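Long-range contacts in Bse634I restriction endonuclease (Geobacillus stearothermophilus, PDB 1KNV), which is a type II restriction endonuclease of the PDDEXK superfamily, probably cutting double-stranded DNA at a specific sequence with the help of divalent metal ions: residues K114-T120 with I182-W188; V107-R113 with L140-P145; S8-E12 with R23-A29. One frame throughout, in Å; residues are numbered along the deposited sequence.

Contact 1 of 3, residues K114-T120 with I182-W188; sequences KIFDNET and IEGKCKW
Phe116 and Cys186 form a single backbone bridge between 114-120 and 182-188: Cys186 N donates to Ile115 O at 2.7 Å, and Cys186 O accepts from Asp117 N at 2.9 Å. One step back, Gly184 N gives a further backbone bond to Lys114 O. Gly184 has a positive phi of 74°, and its CA also brings a C-H to Phe116 O. The side chains sort to two ends of this bridge. At one, Ile115 and Ile182 run alongside each other in the same direction, CG2 of Ile115 touching CG1 of Ile182, while CD1 of Ile115 reaches SG of Cys186 at 3.9 Å; strand 147-151 receives both isoleucines through Ile150. Nearer solvent, Lys114 and Glu183 also lie side by side, yet Lys114 NZ stays 4.1 Å from Glu183 OE2, beyond a salt bridge. Helix 118-131 begins at the other end, with Asp117 as its N-cap. A chi1 of 54°, which sets CG between the backbone N and the carbonyl carbon, turns the carboxylate toward the start of the helix, where OD2 accepts from both Thr120 N, at 3.1 Å, and Thr120 OG1, at 2.8 Å, the hydroxyl approaching on the syn side. Asp117 OD1 accepts from a water that is weakly bound to Trp188 N. Thr120 crosses Trp188 at about a right angle, its OG1 3.4 Å from Trp188 CB; Tyr227 of helix 203-227 both hydrogen-bonds this hydroxyl and stacks on the indole. Phe116, in turn, brings CE2 to within 3.8 Å of Trp188 CA.

Contact 2 of 3, residues V107-R113 with L140-P145; sequences VKTFDFR and LITSNP
Asn144 pushes its amide into the turn formed by 107-113 and bonds backbone atoms of that loop, Phe112 N and Phe110 O. Its CB lies against Val107, 3.8 Å from the backbone N, and CG comes over Val107 CA. Beyond CG the two branches part. OD1 accepts from Phe112 N in an almost straight bond of 3.0 Å, although the donor is tilted 30° from the amide carbonyl plane; the same oxygen sits at the edge of the Phe112 ring, 3.3 Å from CD2. ND2 gives a hydrogen to Phe110 O at 2.6 Å, with the acceptor practically in the amide plane, and another to Pro105 O. Bonds on both branches thus fix the rotation of the amide, and a leucine here would probably leave Phe112 N and Phe110 O without their mates and let the turn shift. The Phe112 ring is held between CD of Pro145 on one face and CG of Arg113 on the other. Arg113, its chain bent at chi3 (56°), points NH1 in the guanidinium plane at Thr142 OG1, 2.9 Å away, while NH2 makes a salt bridge to Glu128. Asp111 OD1 closes an Asx turn by accepting from Arg113 N, and a water donates to the same oxygen. Pro145 directly precedes Asp146, which binds calcium in another structure of this protein, though no ion is bound here. The contact fastens the loop leading into helix 118-131 to the one entering strand 147-151, with helix 203-227 packed against Phe112, Leu140 and Thr142.

Contact 3 of 3, residues S8-E12 with R23-A29; sequences SNCVE and RIKPFNA
Glu12 OE1 serves two cations at once, Arg23 on the paired strand and Lys25 just beyond it, in a small salt-bridge network. Glu12 and Arg23 run side by side in the same direction, yet their flat groups stand almost perpendicular, 86° apart: Arg23 NE approaches OE1 at 2.9 Å from above the carboxylate plane, while OE1 itself lies in the guanidinium plane, at its edge. Lys25 curls to get there, bent at chi2, chi3 and chi4, each near -60°, and its NZ makes only a weak bond of 3.3 Å to the same oxygen. The shared oxygen probably draws both positive groups to one point and helps keep the carboxylate ionised. Arg23 has a further partner in Tyr14, a cation-pi contact. Between Glu12 and Arg23 the backbones form a hydrogen-bonded antiparallel pair, Glu12 N to Arg23 O at 2.8 Å and Arg23 N to Glu12 O at 2.9 Å. Val11 and Ile24 follow as the non-hydrogen-bonded pair, and their side chains take the other face, toward helices 43-60 and 68-93. Past them the regular pattern breaks. Lys25 N still reaches Cys10 O in a straight bond, but from well above the carbonyl plane. Asn28, in the first turn of helix 26-33, then bonds Asn9 O through ND2 at 3.0 Å, and Cys10 CB rests on Ala29 CB at 3.8 Å. Lys25 is the N-cap residue of that helix. The contact is the open end of a beta hairpin, strands 11-16 and 19-24, whose second strand runs directly into a helix that folds back against the residues entering the first.

How the contacts relate
Contacts 1 and 2 are neighbours, while contact 3 stands apart near the N-terminus, its centre 36 Å from that of contact 1 and 29 Å from that of contact 2. The first two share the chain leading into helix 118-131, and they touch where Phe110 packs on Ile115 and Glu183; their segments alternate along the sequence. All three are partly buried, but contact 2 lies deepest and alone borders the metal site. Their chemistry differs accordingly: contact 2 relies on a side-chain amide bonded to loop backbone, a single backbone bridge and a helix cap serve contact 1, and regular hairpin pairing carries a more peripheral charge network in contact 3.

Contact 1 of 3, residues K114-T120 with I182-W188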
loop_
_atom_site.group_PDB
_atom_site.type_symbol
_atom_site.label_atom_id
_atom_site.label_comp_id
_atom_site.label_asym_id
_atom_site.label_seq_id
_atom_site.Cartn_x
_atom_site.Cartn_y
_atom_site.Cartn_z
ATOM N N LYS B 114 24.812 7.404 -7.673
ATOM C CA LYS B 114 26.025 7.540 -6.888
ATOM C C LYS B 114 26.122 8.896 -6.201
ATOM O O LYS B 114 27.033 9.120 -5.409
ATOM C CB LYS B 114 27.241 7.294 -7.783
ATOM C CG LYS B 114 27.343 5.844 -8.238
ATOM C CD LYS B 114 28.203 5.675 -9.471
ATOM C CE LYS B 114 29.641 5.999 -9.186
ATOM N NZ LYS B 114 30.470 5.878 -10.419
ATOM N N ILE B 115 25.196 9.808 -6.492
ATOM C CA ILE B 115 25.232 11.112 -5.829
ATOM C C ILE B 115 24.570 10.997 -4.460
ATOM O O ILE B 115 24.748 11.848 -3.593
ATOM C CB ILE B 115 24.516 12.233 -6.644
ATOM C CG1 ILE B 115 23.005 11.995 -6.693
ATOM C CG2 ILE B 115 25.096 12.298 -8.055
ATOM C CD1 ILE B 115 22.237 13.202 -7.222
ATOM N N PHE B 116 23.811 9.925 -4.273
ATOM C CA PHE B 116 23.126 9.682 -3.015
ATOM C C PHE B 116 24.085 9.334 -1.888
ATOM O O PHE B 116 25.145 8.753 -2.125
ATOM C CB PHE B 116 22.137 8.535 -3.190
ATOM C CG PHE B 116 20.894 8.916 -3.929
ATOM C CD1 PHE B 116 20.183 7.958 -4.653
ATOM C CD2 PHE B 116 20.404 10.218 -3.862
ATOM C CE1 PHE B 116 18.992 8.286 -5.301
ATOM C CE2 PHE B 116 19.225 10.564 -4.498
ATOM C CZ PHE B 116 18.511 9.593 -5.224
ATOM N N ASP B 117 23.709 9.689 -0.660
ATOM C CA ASP B 117 24.538 9.368 0.488
ATOM C C ASP B 117 24.508 7.861 0.727
ATOM O O ASP B 117 23.710 7.123 0.133
ATOM C CB ASP B 117 24.082 10.144 1.740
ATOM C CG ASP B 117 22.600 9.968 2.069
ATOM O OD1 ASP B 117 22.061 10.827 2.797
ATOM O OD2 ASP B 117 21.962 8.988 1.640
ATOM N N ASN B 118 25.389 7.397 1.591
ATOM C CA ASN B 118 25.473 5.980 1.886
ATOM C C ASN B 118 24.168 5.343 2.386
ATOM O O ASN B 118 23.790 4.256 1.947
ATOM C CB ASN B 118 26.591 5.754 2.904
ATOM C CG ASN B 118 26.722 4.314 3.297
ATOM O OD1 ASN B 118 27.012 3.446 2.461
ATOM N ND2 ASN B 118 26.501 4.037 4.579
ATOM N N GLU B 119 23.487 6.012 3.307
ATOM C CA GLU B 119 22.249 5.487 3.866
ATOM C C GLU B 119 21.220 5.164 2.786
ATOM O O GLU B 119 20.590 4.107 2.812
ATOM C CB GLU B 119 21.675 6.492 4.867
ATOM C CG GLU B 119 20.293 6.163 5.391
ATOM C CD GLU B 119 19.802 7.180 6.410
ATOM O OE1 GLU B 119 20.070 8.391 6.244
ATOM O OE2 GLU B 119 19.129 6.773 7.376
ATOM N N THR B 120 21.057 6.078 1.835
ATOM C CA THR B 120 20.114 5.891 0.744
ATOM C C THR B 120 20.542 4.779 -0.220
ATOM O O THR B 120 19.723 3.948 -0.604
ATOM C CB THR B 120 19.931 7.203 -0.030
ATOM O OG1 THR B 120 19.377 8.194 0.851
ATOM C CG2 THR B 120 19.014 6.987 -1.233
ATOM N N ILE B 182 29.473 16.289 -5.987
ATOM C CA ILE B 182 28.454 15.895 -5.031
ATOM C C ILE B 182 28.275 14.401 -4.861
ATOM O O ILE B 182 27.347 13.978 -4.182
ATOM C CB ILE B 182 27.087 16.496 -5.395
ATOM C CG1 ILE B 182 26.607 15.920 -6.719
ATOM C CG2 ILE B 182 27.183 18.016 -5.495
ATOM C CD1 ILE B 182 25.213 16.351 -7.064
ATOM N N GLU B 183 29.151 13.598 -5.461
ATOM C CA GLU B 183 29.041 12.152 -5.336
ATOM C C GLU B 183 29.022 11.713 -3.875
ATOM O O GLU B 183 29.914 12.064 -3.101
ATOM C CB GLU B 183 30.191 11.456 -6.073
ATOM C CG GLU B 183 30.327 9.943 -5.785
ATOM C CD GLU B 183 31.271 9.228 -6.756
ATOM O OE1 GLU B 183 32.223 9.878 -7.252
ATOM O OE2 GLU B 183 31.069 8.015 -7.014
ATOM N N GLY B 184 27.978 10.961 -3.516
ATOM C CA GLY B 184 27.811 10.437 -2.171
ATOM C C GLY B 184 27.402 11.452 -1.134
ATOM O O GLY B 184 27.347 11.136 0.045
ATOM N N LYS B 185 27.079 12.660 -1.565
ATOM C CA LYS B 185 26.709 13.731 -0.643
ATOM C C LYS B 185 25.243 14.153 -0.615
ATOM O O LYS B 185 24.835 14.906 0.265
ATOM C CB LYS B 185 27.506 14.994 -0.980
ATOM C CG LYS B 185 29.023 14.912 -0.878
ATOM C CD LYS B 185 29.626 16.185 -1.480
ATOM C CE LYS B 185 31.069 16.395 -1.063
ATOM N NZ LYS B 185 31.910 15.208 -1.366
ATOM N N CYS B 186 24.454 13.668 -1.566
ATOM C CA CYS B 186 23.055 14.058 -1.639
ATOM C C CYS B 186 22.066 13.262 -0.816
ATOM O O CYS B 186 22.019 12.043 -0.896
ATOM C CB CYS B 186 22.599 14.043 -3.090
ATOM S SG CYS B 186 23.524 15.168 -4.094
ATOM N N LYS B 187 21.266 13.978 -0.032
ATOM C CA LYS B 187 20.235 13.351 0.774
ATOM C C LYS B 187 19.211 12.980 -0.290
ATOM O O LYS B 187 18.984 13.741 -1.230
ATOM C CB LYS B 187 19.630 14.357 1.758
ATOM C CG LYS B 187 20.527 14.718 2.939
ATOM C CD LYS B 187 19.915 15.845 3.769
ATOM C CE LYS B 187 18.450 15.552 4.125
ATOM N NZ LYS B 187 17.857 16.550 5.080
ATOM N N TRP B 188 18.606 11.811 -0.151
ATOM C CA TRP B 188 17.643 11.341 -1.133
ATOM C C TRP B 188 16.551 12.345 -1.482
ATOM O O TRP B 188 16.180 12.461 -2.649
ATOM C CB TRP B 188 16.999 10.040 -0.654
ATOM C CG TRP B 188 15.963 10.244 0.376
ATOM C CD1 TRP B 188 16.156 10.459 1.708
ATOM C CD2 TRP B 188 14.546 10.282 0.162
ATOM N NE1 TRP B 188 14.938 10.629 2.339
ATOM C CE2 TRP B 188 13.938 10.527 1.407
ATOM C CE3 TRP B 188 13.732 10.140 -0.971
ATOM C CZ2 TRP B 188 12.557 10.621 1.554
ATOM C CZ3 TRP B 188 12.365 10.234 -0.821
ATOM C CH2 TRP B 188 11.793 10.473 0.427
HETATM O O HOH W 1 19.343 10.521 2.823
HETATM O O HOH W 2 27.417 9.215 2.817
#

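Contact 2 of 3, residues V107-R113 with L140-P145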
loop_
_atom_site.group_PDB
_atom_site.type_symbol
_atom_site.label_atom_id
_atom_site.label_comp_id
_atom_site.label_asym_id
_atom_site.label_seq_id
_atom_site.Cartn_x
_atom_site.Cartn_y
_atom_site.Cartn_z
ATOM N N VAL B 107 24.151 6.699 -17.864
ATOM C CA VAL B 107 24.261 5.846 -16.682
ATOM C C VAL B 107 25.528 4.987 -16.604
ATOM O O VAL B 107 26.027 4.705 -15.511
ATOM C CB VAL B 107 23.015 4.935 -16.558
ATOM C CG1 VAL B 107 23.021 3.887 -17.662
ATOM C CG2 VAL B 107 22.961 4.305 -15.174
ATOM N N LYS B 108 26.058 4.578 -17.748
ATOM C CA LYS B 108 27.254 3.755 -17.740
ATOM C C LYS B 108 28.501 4.554 -17.387
ATOM O O LYS B 108 29.438 4.034 -16.788
ATOM C CB LYS B 108 27.410 3.064 -19.084
ATOM C CG LYS B 108 26.279 2.088 -19.360
ATOM C CD LYS B 108 26.540 1.268 -20.615
ATOM C CE LYS B 108 25.390 0.306 -20.897
ATOM N NZ LYS B 108 25.576 -0.431 -22.189
ATOM N N THR B 109 28.506 5.828 -17.751
ATOM C CA THR B 109 29.626 6.706 -17.440
ATOM C C THR B 109 29.628 7.007 -15.941
ATOM O O THR B 109 30.649 6.886 -15.262
ATOM C CB THR B 109 29.501 8.034 -18.196
ATOM O OG1 THR B 109 29.556 7.779 -19.602
ATOM C CG2 THR B 109 30.618 8.993 -17.800
ATOM N N PHE B 110 28.468 7.402 -15.431
ATOM C CA PHE B 110 28.328 7.728 -14.025
ATOM C C PHE B 110 26.865 7.606 -13.646
ATOM O O PHE B 110 26.072 8.485 -13.972
ATOM C CB PHE B 110 28.794 9.162 -13.768
ATOM C CG PHE B 110 28.814 9.547 -12.307
ATOM C CD1 PHE B 110 29.983 9.444 -11.562
ATOM C CD2 PHE B 110 27.666 10.016 -11.680
ATOM C CE1 PHE B 110 30.007 9.802 -10.222
ATOM C CE2 PHE B 110 27.680 10.378 -10.340
ATOM C CZ PHE B 110 28.853 10.270 -9.609
ATOM N N ASP B 111 26.510 6.514 -12.968
ATOM C CA ASP B 111 25.139 6.286 -12.520
ATOM C C ASP B 111 24.799 7.398 -11.534
ATOM O O ASP B 111 25.442 7.516 -10.489
ATOM C CB ASP B 111 25.046 4.938 -11.818
ATOM C CG ASP B 111 23.656 4.643 -11.312
ATOM O OD1 ASP B 111 22.864 5.593 -11.154
ATOM O OD2 ASP B 111 23.360 3.455 -11.060
ATOM N N PHE B 112 23.787 8.202 -11.855
ATOM C CA PHE B 112 23.392 9.334 -11.004
ATOM C C PHE B 112 23.130 8.927 -9.561
ATOM O O PHE B 112 23.302 9.733 -8.644
ATOM C CB PHE B 112 22.148 10.036 -11.577
ATOM C CG PHE B 112 20.832 9.446 -11.112
ATOM C CD1 PHE B 112 20.163 9.981 -10.017
ATOM C CD2 PHE B 112 20.281 8.345 -11.755
ATOM C CE1 PHE B 112 18.959 9.424 -9.569
ATOM C CE2 PHE B 112 19.087 7.783 -11.316
ATOM C CZ PHE B 112 18.422 8.325 -10.217
ATOM N N ARG B 113 22.707 7.680 -9.366
ATOM C CA ARG B 113 22.424 7.161 -8.031
ATOM C C ARG B 113 23.622 7.284 -7.095
ATOM O O ARG B 113 23.471 7.293 -5.879
ATOM C CB ARG B 113 21.967 5.706 -8.130
ATOM C CG ARG B 113 20.571 5.596 -8.719
ATOM C CD ARG B 113 20.246 4.198 -9.162
ATOM N NE ARG B 113 20.391 3.226 -8.086
ATOM C CZ ARG B 113 20.062 1.946 -8.211
ATOM N NH1 ARG B 113 19.573 1.504 -9.364
ATOM N NH2 ARG B 113 20.224 1.110 -7.196
ATOM N N LEU B 140 16.322 -4.449 -10.842
ATOM C CA LEU B 140 16.058 -3.016 -10.759
ATOM C C LEU B 140 17.037 -2.384 -11.720
ATOM O O LEU B 140 18.240 -2.410 -11.480
ATOM C CB LEU B 140 16.309 -2.464 -9.344
ATOM C CG LEU B 140 16.112 -0.942 -9.236
ATOM C CD1 LEU B 140 14.659 -0.600 -9.550
ATOM C CD2 LEU B 140 16.490 -0.435 -7.862
ATOM N N ILE B 141 16.522 -1.836 -12.813
ATOM C CA ILE B 141 17.356 -1.213 -13.830
ATOM C C ILE B 141 16.970 0.242 -13.956
ATOM O O ILE B 141 15.867 0.556 -14.384
ATOM C CB ILE B 141 17.157 -1.892 -15.203
ATOM C CG1 ILE B 141 17.528 -3.369 -15.112
ATOM C CG2 ILE B 141 18.008 -1.201 -16.270
ATOM C CD1 ILE B 141 17.286 -4.132 -16.381
ATOM N N THR B 142 17.878 1.132 -13.579
ATOM C CA THR B 142 17.601 2.559 -13.655
ATOM C C THR B 142 18.483 3.216 -14.711
ATOM O O THR B 142 19.447 2.619 -15.186
ATOM C CB THR B 142 17.834 3.235 -12.278
ATOM O OG1 THR B 142 19.179 2.998 -11.855
ATOM C CG2 THR B 142 16.872 2.661 -11.225
ATOM N N SER B 143 18.140 4.441 -15.088
ATOM C CA SER B 143 18.913 5.185 -16.080
ATOM C C SER B 143 19.156 6.594 -15.550
ATOM O O SER B 143 18.699 6.939 -14.460
ATOM C CB SER B 143 18.159 5.250 -17.411
ATOM O OG SER B 143 16.887 5.851 -17.236
ATOM N N ASN B 144 19.871 7.402 -16.325
ATOM C CA ASN B 144 20.191 8.770 -15.936
ATOM C C ASN B 144 19.396 9.843 -16.638
ATOM O O ASN B 144 19.344 9.879 -17.869
ATOM C CB ASN B 144 21.653 9.084 -16.234
ATOM C CG ASN B 144 22.585 8.552 -15.202
ATOM O OD1 ASN B 144 22.215 7.724 -14.383
ATOM N ND2 ASN B 144 23.824 9.017 -15.242
ATOM N N PRO B 145 18.748 10.726 -15.869
ATOM C CA PRO B 145 18.001 11.800 -16.520
ATOM C C PRO B 145 19.141 12.677 -17.049
ATOM O O PRO B 145 20.237 12.670 -16.477
ATOM C CB PRO B 145 17.254 12.449 -15.361
ATOM C CG PRO B 145 18.146 12.221 -14.218
ATOM C CD PRO B 145 18.585 10.785 -14.410
HETATM O O HOH W 3 21.348 6.690 -19.057
HETATM O O HOH W 4 20.535 5.025 -12.399
HETATM O O HOH W 5 19.972 -1.025 -10.211
#

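Contact 3 of 3, residues S8-E12 with R23-A29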
loop_
_atom_site.group_PDB
_atom_site.type_symbol
_atom_site.label_atom_id
_atom_site.label_comp_id
_atom_site.label_asym_id
_atom_site.label_seq_id
_atom_site.Cartn_x
_atom_site.Cartn_y
_atom_site.Cartn_z
ATOM N N SER B 8 42.442 25.602 -37.823
ATOM C CA SER B 8 41.499 25.272 -36.756
ATOM C C SER B 8 41.884 23.944 -36.125
ATOM O O SER B 8 42.571 23.123 -36.739
ATOM C CB SER B 8 40.057 25.190 -37.274
ATOM O OG SER B 8 39.192 24.809 -36.216
ATOM N N ASN B 9 41.463 23.760 -34.879
ATOM C CA ASN B 9 41.735 22.535 -34.134
ATOM C C ASN B 9 40.433 21.790 -33.862
ATOM O O ASN B 9 40.385 20.873 -33.041
ATOM C CB ASN B 9 42.426 22.871 -32.812
ATOM C CG ASN B 9 43.869 23.265 -33.000
ATOM O OD1 ASN B 9 44.429 24.018 -32.207
ATOM N ND2 ASN B 9 44.488 22.747 -34.055
ATOM N N CYS B 10 39.377 22.192 -34.564
ATOM C CA CYS B 10 38.068 21.579 -34.396
ATOM C C CYS B 10 37.976 20.275 -35.173
ATOM O O CYS B 10 36.894 19.710 -35.328
ATOM C CB CYS B 10 36.975 22.540 -34.853
ATOM S SG CYS B 10 37.014 22.896 -36.599
ATOM N N VAL B 11 39.122 19.821 -35.671
ATOM C CA VAL B 11 39.243 18.567 -36.414
ATOM C C VAL B 11 40.674 18.086 -36.194
ATOM O O VAL B 11 41.591 18.894 -36.049
ATOM C CB VAL B 11 38.982 18.738 -37.939
ATOM C CG1 VAL B 11 37.538 19.141 -38.181
ATOM C CG2 VAL B 11 39.930 19.768 -38.529
ATOM N N GLU B 12 40.865 16.774 -36.155
ATOM C CA GLU B 12 42.186 16.209 -35.919
ATOM C C GLU B 12 42.410 14.959 -36.760
ATOM O O GLU B 12 41.475 14.194 -37.007
ATOM C CB GLU B 12 42.331 15.893 -34.427
ATOM C CG GLU B 12 43.413 14.905 -34.052
ATOM C CD GLU B 12 43.510 14.721 -32.547
ATOM O OE1 GLU B 12 42.455 14.687 -31.882
ATOM O OE2 GLU B 12 44.641 14.601 -32.029
ATOM N N ARG B 23 38.853 12.966 -36.914
ATOM C CA ARG B 23 37.923 13.054 -35.788
ATOM C C ARG B 23 37.593 14.513 -35.494
ATOM O O ARG B 23 38.467 15.375 -35.536
ATOM C CB ARG B 23 38.530 12.431 -34.526
ATOM C CG ARG B 23 39.700 13.224 -33.965
ATOM C CD ARG B 23 39.957 12.932 -32.495
ATOM N NE ARG B 23 41.157 12.128 -32.278
ATOM C CZ ARG B 23 41.192 10.800 -32.328
ATOM N NH1 ARG B 23 40.086 10.108 -32.590
ATOM N NH2 ARG B 23 42.336 10.161 -32.109
ATOM N N ILE B 24 36.332 14.795 -35.202
ATOM C CA ILE B 24 35.950 16.160 -34.875
ATOM C C ILE B 24 36.278 16.411 -33.406
ATOM O O ILE B 24 36.204 15.502 -32.583
ATOM C CB ILE B 24 34.450 16.394 -35.085
ATOM C CG1 ILE B 24 34.093 16.153 -36.552
ATOM C CG2 ILE B 24 34.077 17.806 -34.646
ATOM C CD1 ILE B 24 32.619 16.282 -36.842
ATOM N N LYS B 25 36.657 17.639 -33.084
ATOM C CA LYS B 25 36.979 18.006 -31.709
ATOM C C LYS B 25 35.927 19.038 -31.305
ATOM O O LYS B 25 36.152 20.245 -31.413
ATOM C CB LYS B 25 38.387 18.607 -31.644
ATOM C CG LYS B 25 39.469 17.705 -32.220
ATOM C CD LYS B 25 39.480 16.352 -31.535
ATOM C CE LYS B 25 39.884 16.486 -30.081
ATOM N NZ LYS B 25 41.219 17.122 -29.980
ATOM N N PRO B 26 34.759 18.568 -30.833
ATOM C CA PRO B 26 33.641 19.420 -30.414
ATOM C C PRO B 26 33.969 20.543 -29.457
ATOM O O PRO B 26 33.472 21.652 -29.606
ATOM C CB PRO B 26 32.644 18.424 -29.821
ATOM C CG PRO B 26 33.519 17.316 -29.331
ATOM C CD PRO B 26 34.510 17.166 -30.454
ATOM N N PHE B 27 34.817 20.261 -28.482
ATOM C CA PHE B 27 35.171 21.259 -27.486
ATOM C C PHE B 27 36.047 22.377 -28.023
ATOM O O PHE B 27 35.911 23.526 -27.606
ATOM C CB PHE B 27 35.819 20.559 -26.293
ATOM C CG PHE B 27 34.948 19.489 -25.693
ATOM C CD1 PHE B 27 35.452 18.223 -25.433
ATOM C CD2 PHE B 27 33.605 19.745 -25.413
ATOM C CE1 PHE B 27 34.631 17.221 -24.902
ATOM C CE2 PHE B 27 32.779 18.754 -24.883
ATOM C CZ PHE B 27 33.292 17.491 -24.628
ATOM N N ASN B 28 36.944 22.055 -28.951
ATOM C CA ASN B 28 37.797 23.087 -29.532
ATOM C C ASN B 28 36.947 23.963 -30.442
ATOM O O ASN B 28 37.204 25.157 -30.588
ATOM C CB ASN B 28 38.953 22.474 -30.326
ATOM C CG ASN B 28 39.870 21.628 -29.460
ATOM O OD1 ASN B 28 40.115 21.942 -28.289
ATOM N ND2 ASN B 28 40.395 20.554 -30.038
ATOM N N ALA B 29 35.929 23.366 -31.048
ATOM C CA ALA B 29 35.040 24.109 -31.925
ATOM C C ALA B 29 34.327 25.162 -31.091
ATOM O O ALA B 29 34.205 26.315 -31.509
ATOM C CB ALA B 29 34.020 23.173 -32.566
#